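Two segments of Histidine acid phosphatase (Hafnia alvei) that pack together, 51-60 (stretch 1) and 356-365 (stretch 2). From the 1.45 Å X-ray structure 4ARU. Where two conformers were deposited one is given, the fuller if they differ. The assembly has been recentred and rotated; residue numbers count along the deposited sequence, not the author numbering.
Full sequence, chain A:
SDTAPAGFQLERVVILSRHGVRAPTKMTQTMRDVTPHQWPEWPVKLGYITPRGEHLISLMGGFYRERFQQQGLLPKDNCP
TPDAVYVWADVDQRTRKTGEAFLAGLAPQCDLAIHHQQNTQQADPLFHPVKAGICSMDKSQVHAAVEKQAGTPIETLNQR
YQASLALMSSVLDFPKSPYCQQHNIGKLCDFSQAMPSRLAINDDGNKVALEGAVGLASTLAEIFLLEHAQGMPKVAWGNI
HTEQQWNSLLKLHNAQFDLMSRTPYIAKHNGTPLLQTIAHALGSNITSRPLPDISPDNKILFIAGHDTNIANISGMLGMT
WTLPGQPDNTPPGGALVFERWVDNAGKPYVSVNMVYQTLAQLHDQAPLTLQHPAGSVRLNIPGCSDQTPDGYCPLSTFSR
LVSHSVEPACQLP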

ATOM      1  N   PRO A  51     -12.807 -14.303  -0.505  1.00  7.76           N
ATOM      2  CA  PRO A  51     -12.104 -15.524  -0.075  1.00  7.92           C
ATOM      3  C   PRO A  51     -10.833 -15.790  -0.901  1.00  7.85           C
ATOM      4  O   PRO A  51      -9.795 -16.241  -0.377  1.00  7.87           O
ATOM      5  CB  PRO A  51     -13.171 -16.589  -0.175  1.00  8.70           C
ATOM      6  CG  PRO A  51     -14.463 -15.848   0.017  1.00  8.79           C
ATOM      7  CD  PRO A  51     -14.263 -14.477  -0.568  1.00  8.34           C
ATOM      8  N   ARG A  52     -10.883 -15.461  -2.189  1.00  7.72           N
ATOM      9  CA  ARG A  52      -9.679 -15.589  -2.992  1.00  7.70           C
ATOM     10  C   ARG A  52      -8.592 -14.626  -2.508  1.00  6.97           C
ATOM     11  O   ARG A  52      -7.440 -14.986  -2.484  1.00  7.00           O
ATOM     12  CB  ARG A  52     -10.004 -15.367  -4.476  1.00  8.16           C
ATOM     13  CG  ARG A  52      -8.798 -15.279  -5.372  1.00  8.44           C
ATOM     14  CD  ARG A  52      -9.211 -15.589  -6.765  1.00  9.28           C
ATOM     15  NE  ARG A  52      -8.174 -15.210  -7.707  1.00  9.80           N
ATOM     16  CZ  ARG A  52      -7.896 -15.831  -8.834  1.00 10.72           C
ATOM     17  NH1 ARG A  52      -8.517 -16.936  -9.207  1.00 11.75           N
ATOM     18  NH2 ARG A  52      -6.944 -15.307  -9.583  1.00 11.01           N
ATOM     19  N   GLY A  53      -8.955 -13.385  -2.172  1.00  6.56           N
ATOM     20  CA  GLY A  53      -8.028 -12.436  -1.610  1.00  6.19           C
ATOM     21  C   GLY A  53      -7.360 -12.990  -0.356  1.00  6.23           C
ATOM     22  O   GLY A  53      -6.150 -12.825  -0.124  1.00  6.34           O
ATOM     23  N   GLU A  54      -8.174 -13.602   0.504  1.00  6.46           N
ATOM     24  CA  GLU A  54      -7.613 -14.226   1.692  1.00  7.02           C
ATOM     25  C   GLU A  54      -6.626 -15.306   1.358  1.00  7.18           C
ATOM     26  O   GLU A  54      -5.533 -15.400   1.949  1.00  6.79           O
ATOM     27  CB  GLU A  54      -8.745 -14.762   2.568  1.00  7.90           C
ATOM     28  CG  GLU A  54      -9.598 -13.691   3.198  1.00  8.65           C
ATOM     29  CD  GLU A  54     -10.845 -14.269   3.865  1.00 10.56           C
ATOM     30  OE1 GLU A  54     -11.827 -14.607   3.183  1.00 12.24           O
ATOM     31  OE2 GLU A  54     -10.855 -14.417   5.113  1.00 12.02           O
ATOM     32  N   HIS A  55      -6.984 -16.155   0.414  1.00  7.22           N
ATOM     33  CA  HIS A  55      -6.085 -17.235  -0.041  1.00  7.50           C
ATOM     34  C   HIS A  55      -4.756 -16.659  -0.537  1.00  7.05           C
ATOM     35  O   HIS A  55      -3.678 -17.118  -0.193  1.00  7.19           O
ATOM     36  CB  HIS A  55      -6.759 -18.084  -1.096  1.00  8.26           C
ATOM     37  CG  HIS A  55      -5.860 -19.123  -1.677  1.00  9.00           C
ATOM     38  ND1 HIS A  55      -5.286 -20.135  -0.926  1.00  9.86           N
ATOM     39  CD2 HIS A  55      -5.357 -19.247  -2.924  1.00  9.50           C
ATOM     40  CE1 HIS A  55      -4.511 -20.867  -1.716  1.00 10.37           C
ATOM     41  NE2 HIS A  55      -4.550 -20.355  -2.930  1.00 10.23           N
ATOM     42  N   LEU A  56      -4.856 -15.630  -1.351  1.00  6.54           N
ATOM     43  CA  LEU A  56      -3.675 -14.980  -1.896  1.00  6.30           C
ATOM     44  C   LEU A  56      -2.796 -14.392  -0.821  1.00  6.15           C
ATOM     45  O   LEU A  56      -1.571 -14.454  -0.948  1.00  6.35           O
ATOM     46  CB  LEU A  56      -4.079 -13.949  -2.982  1.00  6.04           C
ATOM     47  CG  LEU A  56      -4.596 -14.517  -4.309  1.00  6.39           C
ATOM     48  CD1 LEU A  56      -5.279 -13.444  -5.113  1.00  6.25           C
ATOM     49  CD2 LEU A  56      -3.467 -15.145  -5.108  1.00  6.71           C
ATOM     50  N   ILE A  57      -3.371 -13.795   0.227  1.00  6.00           N
ATOM     51  CA  ILE A  57      -2.586 -13.332   1.358  1.00  6.04           C
ATOM     52  C   ILE A  57      -1.941 -14.496   2.073  1.00  6.44           C
ATOM     53  O   ILE A  57      -0.764 -14.389   2.469  1.00  6.43           O
ATOM     54  CB  ILE A  57      -3.442 -12.515   2.330  1.00  5.96           C
ATOM     55  CG1 ILE A  57      -3.905 -11.225   1.697  1.00  5.86           C
ATOM     56  CG2 ILE A  57      -2.674 -12.237   3.634  1.00  5.91           C
ATOM     57  CD1 ILE A  57      -2.820 -10.213   1.341  1.00  5.65           C
ATOM     58  N   SER A  58      -2.667 -15.605   2.260  1.00  6.76           N
ATOM     59  CA  SER A  58      -2.047 -16.772   2.910  0.50  7.37           C
ATOM     60  C   SER A  58      -0.851 -17.292   2.104  1.00  7.64           C
ATOM     61  O   SER A  58       0.125 -17.726   2.703  1.00  7.76           O
ATOM     62  CB  SER A  58      -3.067 -17.881   3.153  0.50  7.98           C
ATOM     63  OG  SER A  58      -3.348 -18.613   1.977  0.50  8.53           O
ATOM     64  N   LEU A  59      -0.914 -17.194   0.767  1.00  7.62           N
ATOM     65  CA  LEU A  59       0.236 -17.630  -0.057  1.00  8.13           C
ATOM     66  C   LEU A  59       1.447 -16.729   0.292  1.00  7.73           C
ATOM     67  O   LEU A  59       2.585 -17.224   0.430  1.00  8.41           O
ATOM     68  CB  LEU A  59      -0.080 -17.598  -1.574  1.00  8.24           C
ATOM     69  CG  LEU A  59      -1.115 -18.594  -2.030  1.00  8.90           C
ATOM     70  CD1 LEU A  59      -1.359 -18.412  -3.538  1.00  9.40           C
ATOM     71  CD2 LEU A  59      -0.730 -20.036  -1.734  1.00  9.53           C
ATOM     72  N   MET A  60       1.240 -15.432   0.421  1.00  7.57           N
ATOM     73  CA  MET A  60       2.292 -14.518   0.891  0.67  7.72           C
ATOM     74  C   MET A  60       2.803 -14.900   2.279  1.00  7.68           C
ATOM     75  O   MET A  60       4.014 -14.906   2.508  1.00  7.65           O
ATOM     76  CB  MET A  60       1.846 -13.056   0.869  0.67  8.02           C
ATOM     77  CG  MET A  60       1.670 -12.510  -0.532  0.67  8.13           C
ATOM     78  SD  MET A  60       3.243 -12.140  -1.335  0.67  9.04           S
ATOM     79  CE  MET A  60       3.729 -10.597  -0.559  0.67  8.81           C
TER
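Stretch 2 356-365: YQTLAQLHDQ

An arginine from one helix, far away in sequence, reaches the C-terminal turn of another and donates to main-chain oxygens there. Arg-52, extended with its first three chi angles all t, carries its guanidinium to the last turn of the helix in stretch 2, where NH2 of Arg-52 donates to O of His-363 at 2.7 Å and, through a weak bond, to O of Leu-362 at 3.0 Å. The latter oxygen also accepts from N of Gln-365 at 3.2 Å. The His-363 oxygen lies at the edge of the guanidinium, near its plane, whereas the side-chain amide of Gln-365 covers one face. A water extends the arrangement, accepting from NH1 of Arg-52 at 2.7 Å and donating to O of His-363 at 3.3 Å.

Stretch 2 begins extended at Tyr-356, continues through Gln-357 in a still extended conformation, and enters a helix capped by Thr-358, whose OG1 accepts from N of Gln-361 at 3.0 Å. The short helix that follows closes in a Schellman motif in which Gln-365 takes a positive phi. Stretch 1 is helical throughout, and the two helices run at 122° between their N-to-C directions, more nearly antiparallel than parallel. Their axes come no closer than 11.2 Å, and much of the contact falls to the segments flanking the short helix: Leu-56 and Gln-365 pair with CA atoms 6.5 Å apart, and Met-60 and Gln-357 with CA atoms 7.9 Å apart.

Leu-56 is buried, with its side chain directed toward stretch 2. Its CD2 rests 3.8 Å from CA of Gln-365, and its CD1 meets CD2 of Leu-362 at 4.1 Å. Gln-365 loses more surface to the other stretch than any other residue, 108 Å² of the 517 Å² buried in all. Its OE1 approaches the edge of the His-55 ring, 3.2 Å from CD2 of His-55, and a second water joins O of Gln-365, to which it donates at 2.7 Å, to NE2 of His-55 at 2.8 Å.

Near Gln-357 the donor comes from stretch 2 instead. Gln-357 reaches toward the helix of stretch 1, and its NE2 donates to O of Leu-56 at 3.1 Å, an oxygen that also accepts from N of Met-60 at 3.3 Å. Met-60 packs alongside, its CG 3.2 Å from OE1 of Gln-357. Each stretch thus offers main-chain oxygen to a long polar side chain of the other, with leucine packing between.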

ATOM      1  N   TYR A 356       5.934  -8.504  -3.108  1.00  6.64           N
ATOM      2  CA  TYR A 356       4.639  -8.511  -3.809  1.00  6.50           C
ATOM      3  C   TYR A 356       4.458  -9.676  -4.730  1.00  6.72           C
ATOM      4  O   TYR A 356       5.420 -10.302  -5.142  1.00  6.90           O
ATOM      5  CB  TYR A 356       4.515  -7.211  -4.612  1.00  6.71           C
ATOM      6  CG  TYR A 356       5.517  -7.181  -5.741  1.00  6.82           C
ATOM      7  CD1 TYR A 356       6.849  -6.853  -5.525  1.00  6.98           C
ATOM      8  CD2 TYR A 356       5.155  -7.551  -7.061  1.00  7.29           C
ATOM      9  CE1 TYR A 356       7.752  -6.814  -6.553  1.00  7.51           C
ATOM     10  CE2 TYR A 356       6.066  -7.571  -8.076  1.00  7.83           C
ATOM     11  CZ  TYR A 356       7.393  -7.230  -7.804  1.00  7.70           C
ATOM     12  OH  TYR A 356       8.306  -7.260  -8.814  1.00  8.63           O
ATOM     13  N   GLN A 357       3.192  -9.959  -5.023  1.00  6.43           N
ATOM     14  CA  GLN A 357       2.833 -10.836  -6.092  1.00  6.93           C
ATOM     15  C   GLN A 357       2.740 -10.061  -7.405  1.00  6.92           C
ATOM     16  O   GLN A 357       2.115  -8.993  -7.469  1.00  6.84           O
ATOM     17  CB  GLN A 357       1.508 -11.505  -5.790  1.00  7.13           C
ATOM     18  CG  GLN A 357       1.637 -12.600  -4.737  1.00  7.36           C
ATOM     19  CD  GLN A 357       0.448 -12.689  -3.804  1.00  7.42           C
ATOM     20  OE1 GLN A 357       0.079 -11.694  -3.150  1.00  7.25           O
ATOM     21  NE2 GLN A 357      -0.040 -13.895  -3.606  1.00  7.68           N
ATOM     22  N   THR A 358       3.348 -10.623  -8.432  1.00  7.15           N
ATOM     23  CA  THR A 358       3.155 -10.127  -9.788  1.00  7.45           C
ATOM     24  C   THR A 358       1.710 -10.237 -10.187  1.00  7.55           C
ATOM     25  O   THR A 358       0.902 -10.946  -9.571  1.00  7.11           O
ATOM     26  CB  THR A 358       4.015 -10.851 -10.822  1.00  8.08           C
ATOM     27  OG1 THR A 358       3.550 -12.196 -10.969  1.00  8.32           O
ATOM     28  CG2 THR A 358       5.472 -10.846 -10.486  1.00  8.01           C
ATOM     29  N   LEU A 359       1.330  -9.513 -11.221  1.00  8.28           N
ATOM     30  CA  LEU A 359      -0.019  -9.601 -11.723  1.00  8.95           C
ATOM     31  C   LEU A 359      -0.404 -11.046 -12.094  1.00  8.64           C
ATOM     32  O   LEU A 359      -1.514 -11.500 -11.762  1.00  8.04           O
ATOM     33  CB  LEU A 359      -0.256  -8.640 -12.916  1.00 10.76           C
ATOM     34  CG  LEU A 359      -1.738  -8.380 -13.259  1.00 12.09           C
ATOM     35  CD1 LEU A 359      -2.574  -7.900 -12.087  1.00 12.77           C
ATOM     36  CD2 LEU A 359      -1.778  -7.409 -14.457  1.00 13.70           C
ATOM     37  N   ALA A 360       0.544 -11.749 -12.709  1.00  8.44           N
ATOM     38  CA  ALA A 360       0.362 -13.165 -13.060  1.00  8.85           C
ATOM     39  C   ALA A 360       0.230 -14.046 -11.800  1.00  8.54           C
ATOM     40  O   ALA A 360      -0.582 -14.980 -11.776  1.00  8.74           O
ATOM     41  CB  ALA A 360       1.515 -13.662 -13.889  1.00  9.46           C
ATOM     42  N   GLN A 361       1.061 -13.773 -10.790  1.00  8.01           N
ATOM     43  CA  GLN A 361       0.996 -14.565  -9.569  1.00  7.93           C
ATOM     44  C   GLN A 361      -0.348 -14.423  -8.899  1.00  7.59           C
ATOM     45  O   GLN A 361      -0.860 -15.400  -8.291  1.00  8.03           O
ATOM     46  CB  GLN A 361       2.111 -14.191  -8.614  1.00  7.56           C
ATOM     47  CG  GLN A 361       3.452 -14.768  -9.055  1.00  8.07           C
ATOM     48  CD  GLN A 361       4.637 -14.241  -8.260  1.00  7.81           C
ATOM     49  OE1 GLN A 361       4.657 -13.116  -7.800  1.00  8.08           O
ATOM     50  NE2 GLN A 361       5.667 -15.095  -8.089  1.00  8.19           N
ATOM     51  N   LEU A 362      -0.923 -13.226  -8.942  1.00  7.14           N
ATOM     52  CA  LEU A 362      -2.251 -13.005  -8.424  1.00  7.09           C
ATOM     53  C   LEU A 362      -3.284 -13.753  -9.279  1.00  7.41           C
ATOM     54  O   LEU A 362      -4.141 -14.492  -8.779  1.00  7.40           O
ATOM     55  CB  LEU A 362      -2.608 -11.511  -8.383  1.00  7.02           C
ATOM     56  CG  LEU A 362      -1.804 -10.673  -7.419  1.00  6.93           C
ATOM     57  CD1 LEU A 362      -2.031  -9.180  -7.701  1.00  7.28           C
ATOM     58  CD2 LEU A 362      -2.058 -10.974  -5.937  1.00  6.75           C
ATOM     59  N   HIS A 363      -3.247 -13.534 -10.587  1.00  8.09           N
ATOM     60  CA  HIS A 363      -4.237 -14.093 -11.481  1.00  8.97           C
ATOM     61  C   HIS A 363      -4.246 -15.631 -11.495  1.00  9.33           C
ATOM     62  O   HIS A 363      -5.303 -16.254 -11.552  1.00  9.77           O
ATOM     63  CB  HIS A 363      -3.976 -13.588 -12.898  1.00  9.57           C
ATOM     64  CG  HIS A 363      -5.018 -13.963 -13.903  1.00 10.56           C
ATOM     65  ND1 HIS A 363      -6.323 -13.501 -13.878  1.00 10.63           N
ATOM     66  CD2 HIS A 363      -4.915 -14.711 -15.012  1.00 11.71           C
ATOM     67  CE1 HIS A 363      -6.982 -13.998 -14.910  1.00 11.86           C
ATOM     68  NE2 HIS A 363      -6.152 -14.747 -15.612  1.00 12.44           N
ATOM     69  N   ASP A 364      -3.045 -16.208 -11.410  1.00  9.87           N
ATOM     70  CA  ASP A 364      -2.870 -17.640 -11.414  1.00 10.79           C
ATOM     71  C   ASP A 364      -2.892 -18.274 -10.003  1.00 10.46           C
ATOM     72  O   ASP A 364      -2.782 -19.494  -9.888  1.00 10.36           O
ATOM     73  CB  ASP A 364      -1.548 -17.971 -12.113  1.00 11.98           C
ATOM     74  CG  ASP A 364      -1.557 -17.643 -13.605  1.00 13.53           C
ATOM     75  OD1 ASP A 364      -2.629 -17.526 -14.214  1.00 14.63           O
ATOM     76  OD2 ASP A 364      -0.438 -17.561 -14.186  1.00 15.76           O
ATOM     77  N   GLN A 365      -2.923 -17.442  -8.972  1.00  9.80           N
ATOM     78  CA  GLN A 365      -2.832 -17.922  -7.575  1.00  9.79           C
ATOM     79  C   GLN A 365      -1.604 -18.826  -7.380  1.00  9.92           C
ATOM     80  O   GLN A 365      -1.680 -19.955  -6.855  1.00  9.78           O
ATOM     81  CB  GLN A 365      -4.080 -18.638  -7.133  1.00 10.96           C
ATOM     82  CG  GLN A 365      -5.352 -17.848  -7.344  1.00 11.69           C
ATOM     83  CD  GLN A 365      -6.536 -18.533  -6.733  1.00 12.94           C
ATOM     84  OE1 GLN A 365      -6.898 -18.254  -5.578  1.00 15.37           O
ATOM     85  NE2 GLN A 365      -7.124 -19.477  -7.480  1.00 14.97           N
TER
HETATM   86  O   HOH W   1      -8.095 -17.975 -11.700  1.00 34.43           O
HETATM   87  O   HOH W   2      -3.083 -21.437  -5.070  1.00 12.66           O